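Long-range contacts in NBS-LRR class disease resistance protein (Oryza sativa subsp. japonica, PDB 6FU9), which is a plant immune receptor whose small alpha/beta domain, here bound to another protein, probably takes part in recognising a pathogen effector: residues E5-F11 and F72-V78; V32-V37 and V48-I54. All coordinates share one frame; numbering follows the deposited sequence.

How the interactions relate
Both interactions pair antiparallel strands of one four-stranded sheet of order 34-40, 46-51, 7-12, 71-77, and each includes a classic beta bulge. Interaction 1 joins the inner strand 7-12 to strand 71-77, outermost within this chain, interaction 2 the hairpin strands 34-40 and 46-51. They meet where 7-12 lies against 46-51, with Gln7 N 2.8 Å from Gly51 O and Ile9 O equally far from Val49 N. Each is partly buried. Interaction 1 buries more surface and adds amide-carboxylate, serine-carboxylate and water-mediated hydrogen bonds beside a partner protein that extends the sheet; interaction 2 relies on backbone bonds, valine packing and a histidine laid over a glycine.

Interaction 1 (E5-F11 and F72-V78); sequences EMQKIVF and FLEVSQV
Val78, Lys8 and Val10 carry much of this antiparallel pairing. Val78 N gives Met6 O a nearly straight hydrogen bond of 2.8 Å, and its CG2 rests on Met6 CB at 3.8 Å. Beside it the Gln77 side chain, bent at chi2 (-70°), turns NE2 back to Glu5: OE2 accepts through its anti lone pair at 2.9 Å and lies in the amide plane of Gln77, while Glu5 O is approached from above its carbonyl plane. Lys8 exchanges two backbone bonds with Ser76. With CG anti to the backbone N (chi1 -177°) and the chain extended beyond it, its side chain runs obliquely past Glu74, leaving NZ 4.5 Å from OE2. Val10 closes the series at a classic beta bulge, where Leu73 N and Glu74 N reach Val10 O from one face of its plane. Its CG1 lies alongside Leu73 CD2, and its CG2 packs against the Glu74 carboxylate, 3.7 Å from OE1. A partner protein's strand pairs with Glu74 and Val75, continuing the sheet. Ser76 OG, donating at 2.7 Å, and a water both hold Glu74 OE2, which probably limits its rotation, and the water links Lys8 NZ to the carboxylate in place of a direct salt bridge.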
loop_
_atom_site.group_PDB
_atom_site.type_symbol
_atom_site.label_atom_id
_atom_site.label_comp_id
_atom_site.label_asym_id
_atom_site.label_seq_id
_atom_site.Cartn_x
_atom_site.Cartn_y
_atom_site.Cartn_z
ATOM N N GLU A 5 -6.644 16.619 5.917
ATOM C CA GLU A 5 -5.994 15.332 6.244
ATOM C C GLU A 5 -5.473 14.679 4.975
ATOM O O GLU A 5 -6.177 14.589 3.985
ATOM C CB GLU A 5 -7.049 14.452 6.934
ATOM C CG GLU A 5 -6.518 13.168 7.512
ATOM C CD GLU A 5 -7.680 12.353 8.035
ATOM O OE1 GLU A 5 -7.917 12.388 9.250
ATOM O OE2 GLU A 5 -8.405 11.751 7.241
ATOM N N MET A 6 -4.220 14.217 5.044
ATOM C CA MET A 6 -3.568 13.700 3.851
ATOM C C MET A 6 -4.142 12.346 3.410
ATOM O O MET A 6 -4.664 11.594 4.183
ATOM C CB MET A 6 -2.083 13.593 4.131
ATOM C CG MET A 6 -1.455 14.989 4.208
ATOM S SD MET A 6 0.253 15.089 4.663
ATOM C CE MET A 6 0.708 14.384 3.170
ATOM N N GLN A 7 -3.976 12.127 2.110
ATOM C CA GLN A 7 -4.365 10.919 1.424
ATOM C C GLN A 7 -3.141 9.987 1.225
ATOM O O GLN A 7 -2.038 10.505 1.069
ATOM C CB GLN A 7 -4.761 11.273 -0.046
ATOM C CG GLN A 7 -6.032 12.030 -0.361
ATOM C CD GLN A 7 -5.913 12.590 -1.776
ATOM O OE1 GLN A 7 -5.259 13.534 -2.038
ATOM N NE2 GLN A 7 -6.709 12.029 -2.666
ATOM N N LYS A 8 -3.398 8.705 1.177
ATOM C CA LYS A 8 -2.426 7.668 0.801
ATOM C C LYS A 8 -3.008 6.826 -0.250
ATOM O O LYS A 8 -4.101 6.208 -0.058
ATOM C CB LYS A 8 -2.056 6.837 2.017
ATOM C CG LYS A 8 -1.005 5.780 1.733
ATOM C CD LYS A 8 -0.608 5.079 3.041
ATOM C CE LYS A 8 0.353 3.983 2.887
ATOM N NZ LYS A 8 0.580 3.480 4.254
ATOM N N ILE A 9 -2.389 6.768 -1.444
ATOM C CA ILE A 9 -2.855 6.020 -2.563
ATOM C C ILE A 9 -1.739 5.063 -2.975
ATOM O O ILE A 9 -0.596 5.498 -3.160
ATOM C CB ILE A 9 -3.172 6.892 -3.766
ATOM C CG1 ILE A 9 -4.193 7.997 -3.411
ATOM C CG2 ILE A 9 -3.679 6.047 -4.904
ATOM C CD1 ILE A 9 -4.284 9.102 -4.396
ATOM N N VAL A 10 -2.044 3.789 -3.090
ATOM C CA VAL A 10 -1.039 2.793 -3.521
ATOM C C VAL A 10 -1.477 2.200 -4.827
ATOM O O VAL A 10 -2.649 1.719 -4.933
ATOM C CB VAL A 10 -0.827 1.704 -2.480
ATOM C CG1 VAL A 10 0.353 0.772 -2.912
ATOM C CG2 VAL A 10 -0.553 2.257 -1.098
ATOM N N PHE A 11 -0.569 2.201 -5.804
ATOM C CA PHE A 11 -0.769 1.544 -7.080
ATOM C C PHE A 11 0.116 0.295 -7.154
ATOM O O PHE A 11 1.201 0.278 -6.551
ATOM C CB PHE A 11 -0.432 2.444 -8.253
ATOM C CG PHE A 11 -1.241 3.704 -8.342
ATOM C CD1 PHE A 11 -2.524 3.668 -8.866
ATOM C CD2 PHE A 11 -0.758 4.916 -7.923
ATOM C CE1 PHE A 11 -3.297 4.819 -8.977
ATOM C CE2 PHE A 11 -1.512 6.067 -8.016
ATOM C CZ PHE A 11 -2.781 6.010 -8.555
ATOM N N PHE A 72 -5.135 0.349 -8.962
ATOM C CA PHE A 72 -5.220 0.722 -7.561
ATOM C C PHE A 72 -5.095 -0.494 -6.668
ATOM O O PHE A 72 -5.783 -1.514 -6.885
ATOM C CB PHE A 72 -6.525 1.443 -7.240
ATOM C CG PHE A 72 -6.638 2.850 -7.753
ATOM C CD1 PHE A 72 -6.262 3.885 -6.972
ATOM C CD2 PHE A 72 -7.226 3.129 -8.976
ATOM C CE1 PHE A 72 -6.448 5.204 -7.392
ATOM C CE2 PHE A 72 -7.421 4.419 -9.384
ATOM C CZ PHE A 72 -6.992 5.473 -8.612
ATOM N N LEU A 73 -4.299 -0.389 -5.609
ATOM C CA LEU A 73 -4.221 -1.361 -4.533
ATOM C C LEU A 73 -4.874 -0.870 -3.265
ATOM O O LEU A 73 -5.476 -1.665 -2.542
ATOM C CB LEU A 73 -2.724 -1.774 -4.276
ATOM C CG LEU A 73 -2.454 -2.691 -3.064
ATOM C CD1 LEU A 73 -3.132 -4.036 -3.204
ATOM C CD2 LEU A 73 -0.926 -2.892 -2.901
ATOM N N GLU A 74 -4.660 0.397 -2.946
ATOM C CA GLU A 74 -5.203 0.933 -1.705
ATOM C C GLU A 74 -5.537 2.395 -1.848
ATOM O O GLU A 74 -4.822 3.169 -2.509
ATOM C CB GLU A 74 -4.146 0.782 -0.599
ATOM C CG GLU A 74 -4.505 1.494 0.692
ATOM C CD GLU A 74 -3.384 1.427 1.693
ATOM O OE1 GLU A 74 -2.499 0.573 1.579
ATOM O OE2 GLU A 74 -3.430 2.246 2.671
ATOM N N VAL A 75 -6.641 2.764 -1.186
ATOM C CA VAL A 75 -6.961 4.176 -0.980
ATOM C C VAL A 75 -7.259 4.349 0.514
ATOM O O VAL A 75 -8.124 3.637 1.046
ATOM C CB VAL A 75 -8.182 4.610 -1.837
ATOM C CG1 VAL A 75 -8.572 6.021 -1.563
ATOM C CG2 VAL A 75 -7.896 4.420 -3.323
ATOM N N SER A 76 -6.559 5.251 1.180
ATOM C CA SER A 76 -6.767 5.466 2.590
ATOM C C SER A 76 -6.400 6.910 2.941
ATOM O O SER A 76 -5.850 7.634 2.119
ATOM C CB SER A 76 -5.996 4.474 3.422
ATOM O OG SER A 76 -4.604 4.609 3.225
ATOM N N GLN A 77 -6.770 7.303 4.154
ATOM C CA GLN A 77 -6.365 8.566 4.707
ATOM C C GLN A 77 -5.203 8.333 5.665
ATOM O O GLN A 77 -5.097 7.274 6.263
ATOM C CB GLN A 77 -7.518 9.224 5.462
ATOM C CG GLN A 77 -8.638 9.762 4.522
ATOM C CD GLN A 77 -8.200 10.966 3.714
ATOM O OE1 GLN A 77 -8.019 10.885 2.491
ATOM N NE2 GLN A 77 -7.981 12.069 4.379
ATOM N N VAL A 78 -4.345 9.336 5.834
ATOM C CA VAL A 78 -3.274 9.272 6.795
ATOM C C VAL A 78 -3.845 9.508 8.213
ATOM O O VAL A 78 -4.670 10.422 8.376
ATOM C CB VAL A 78 -2.218 10.311 6.476
ATOM C CG1 VAL A 78 -1.146 10.428 7.579
ATOM C CG2 VAL A 78 -1.548 9.968 5.155
HETATM O O HOH W 1 -6.146 11.742 10.992
HETATM O O HOH W 2 -1.715 2.089 4.755
#

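Interaction 2 (V32-V37 and V48-I54); sequences VGVHSV and VVVGDGI
A beta hairpin interrupted by a classic beta bulge brings 32-37 against 48-54, within a ferredoxin-like alpha/beta sandwich, consistent with the heavy-metal-associated (HMA) domains integrated in some rice NLR receptors. At the bulge His35 and Ser36 both face Val50, and Val50 O takes two bonds, from His35 N at 2.8 Å in its carbonyl plane and from Ser36 N at 3.2 Å, tilted out of that plane. Val50 N answers with a nearly straight bond to Ser36 O. Further toward the strand ends, Asp52 N donates to Gly33 O at 2.8 Å, and the same oxygen also receives a CA-H contact from Gly51.

At the bulge the CB of His35 points toward the other strand. With CG anti to the carbonyl carbon (chi1 -68°), its imidazole lies over Gly51, whose CA sits 4.1 Å from the ring centroid and only 21° off the ring normal, a CH-pi contact displaced toward the rim. The Asp52 side chain runs beside that of His35, its CB near NE2 and its carboxylate turned steeply to the ring.

Val34 packs apart from the histidine: CG2 meets Val49 CG1 at 3.9 Å, the two side chains crossing at about a right angle, and also touches Ile54 CD1. Ile54 CG1 comes within 3.6 Å of Gly33 O, just ahead of strand 34-40. Val37 reaches Val49 with CG2, 4.2 Å from its partner CG2.

Val34, Val37 and Val49 lie against Val28 of helix 18-29. On the other face Val50 packs on Met6, while Ser36 OG bonds to a polar side chain of the partner protein. On its other side from strand 34-40, strand 46-51 is bonded through Gly51 and Val49 to Gln7 and Ile9 of strand 7-12.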
loop_
_atom_site.group_PDB
_atom_site.type_symbol
_atom_site.label_atom_id
_atom_site.label_comp_id
_atom_site.label_asym_id
_atom_site.label_seq_id
_atom_site.Cartn_x
_atom_site.Cartn_y
_atom_site.Cartn_z
ATOM N N VAL A 32 -0.060 17.506 -9.253
ATOM C CA VAL A 32 -0.549 18.397 -8.240
ATOM C C VAL A 32 -1.045 17.602 -7.037
ATOM O O VAL A 32 -1.731 16.576 -7.178
ATOM C CB VAL A 32 -1.664 19.279 -8.824
ATOM C CG1 VAL A 32 -2.484 19.946 -7.708
ATOM C CG2 VAL A 32 -1.081 20.284 -9.786
ATOM N N GLY A 33 -0.677 18.078 -5.855
ATOM C CA GLY A 33 -1.119 17.487 -4.600
ATOM C C GLY A 33 -0.133 16.497 -3.999
ATOM O O GLY A 33 -0.320 16.115 -2.829
ATOM N N VAL A 34 0.881 16.004 -4.783
ATOM C CA VAL A 34 1.719 14.953 -4.284
ATOM C C VAL A 34 2.816 15.538 -3.369
ATOM O O VAL A 34 3.584 16.390 -3.810
ATOM C CB VAL A 34 2.326 14.130 -5.447
ATOM C CG1 VAL A 34 3.346 13.155 -4.914
ATOM C CG2 VAL A 34 1.218 13.391 -6.166
ATOM N N HIS A 35 2.900 15.020 -2.145
ATOM C CA HIS A 35 3.974 15.376 -1.242
ATOM C C HIS A 35 5.154 14.431 -1.312
ATOM O O HIS A 35 6.293 14.896 -1.156
ATOM C CB HIS A 35 3.459 15.404 0.181
ATOM C CG HIS A 35 2.507 16.516 0.418
ATOM N ND1 HIS A 35 2.135 16.885 1.680
ATOM C CD2 HIS A 35 1.818 17.295 -0.433
ATOM C CE1 HIS A 35 1.242 17.858 1.593
ATOM N NE2 HIS A 35 1.060 18.145 0.319
ATOM N N SER A 36 4.917 13.154 -1.488
ATOM C CA SER A 36 5.995 12.157 -1.562
ATOM C C SER A 36 5.523 10.937 -2.264
ATOM O O SER A 36 4.310 10.610 -2.272
ATOM C CB SER A 36 6.574 11.916 -0.218
ATOM O OG SER A 36 5.644 11.428 0.655
ATOM N N VAL A 37 6.470 10.198 -2.858
ATOM C CA VAL A 37 6.181 9.007 -3.566
ATOM C C VAL A 37 7.386 8.040 -3.363
ATOM O O VAL A 37 8.532 8.485 -3.365
ATOM C CB VAL A 37 5.872 9.247 -5.051
ATOM C CG1 VAL A 37 6.962 10.062 -5.759
ATOM C CG2 VAL A 37 5.625 7.934 -5.808
ATOM N N VAL A 48 3.682 4.002 -3.817
ATOM C CA VAL A 48 2.992 4.556 -2.657
ATOM C C VAL A 48 3.077 6.068 -2.740
ATOM O O VAL A 48 4.170 6.642 -2.732
ATOM C CB VAL A 48 3.565 4.017 -1.326
ATOM C CG1 VAL A 48 2.744 4.636 -0.172
ATOM C CG2 VAL A 48 3.613 2.530 -1.256
ATOM N N VAL A 49 1.906 6.715 -2.775
ATOM C CA VAL A 49 1.751 8.129 -2.985
ATOM C C VAL A 49 1.091 8.797 -1.809
ATOM O O VAL A 49 0.028 8.317 -1.373
ATOM C CB VAL A 49 0.973 8.406 -4.262
ATOM C CG1 VAL A 49 1.004 9.877 -4.600
ATOM C CG2 VAL A 49 1.445 7.524 -5.421
ATOM N N VAL A 50 1.647 9.848 -1.279
ATOM C CA VAL A 50 1.055 10.605 -0.171
ATOM C C VAL A 50 0.915 12.023 -0.575
ATOM O O VAL A 50 1.788 12.632 -1.168
ATOM C CB VAL A 50 1.931 10.469 1.093
ATOM C CG1 VAL A 50 1.544 11.383 2.185
ATOM C CG2 VAL A 50 1.914 8.992 1.572
ATOM N N GLY A 51 -0.208 12.651 -0.204
ATOM C CA GLY A 51 -0.383 14.055 -0.484
ATOM C C GLY A 51 -1.749 14.581 -0.094
ATOM O O GLY A 51 -2.386 14.034 0.803
ATOM N N ASP A 52 -2.140 15.685 -0.706
ATOM C CA ASP A 52 -3.363 16.377 -0.334
ATOM C C ASP A 52 -3.994 16.959 -1.581
ATOM O O ASP A 52 -3.434 17.782 -2.240
ATOM C CB ASP A 52 -3.048 17.444 0.741
ATOM C CG ASP A 52 -4.276 18.293 1.157
ATOM O OD1 ASP A 52 -5.431 17.812 1.066
ATOM O OD2 ASP A 52 -4.052 19.422 1.650
ATOM N N GLY A 53 -5.192 16.494 -1.914
ATOM C CA GLY A 53 -5.845 16.992 -3.119
ATOM C C GLY A 53 -5.298 16.419 -4.431
ATOM O O GLY A 53 -5.268 17.109 -5.424
ATOM N N ILE A 54 -4.927 15.149 -4.404
ATOM C CA ILE A 54 -4.479 14.452 -5.593
ATOM C C ILE A 54 -5.699 14.015 -6.410
ATOM O O ILE A 54 -6.580 13.375 -5.868
ATOM C CB ILE A 54 -3.649 13.222 -5.202
ATOM C CG1 ILE A 54 -2.417 13.635 -4.356
ATOM C CG2 ILE A 54 -3.224 12.453 -6.445
ATOM C CD1 ILE A 54 -1.809 12.454 -3.638
#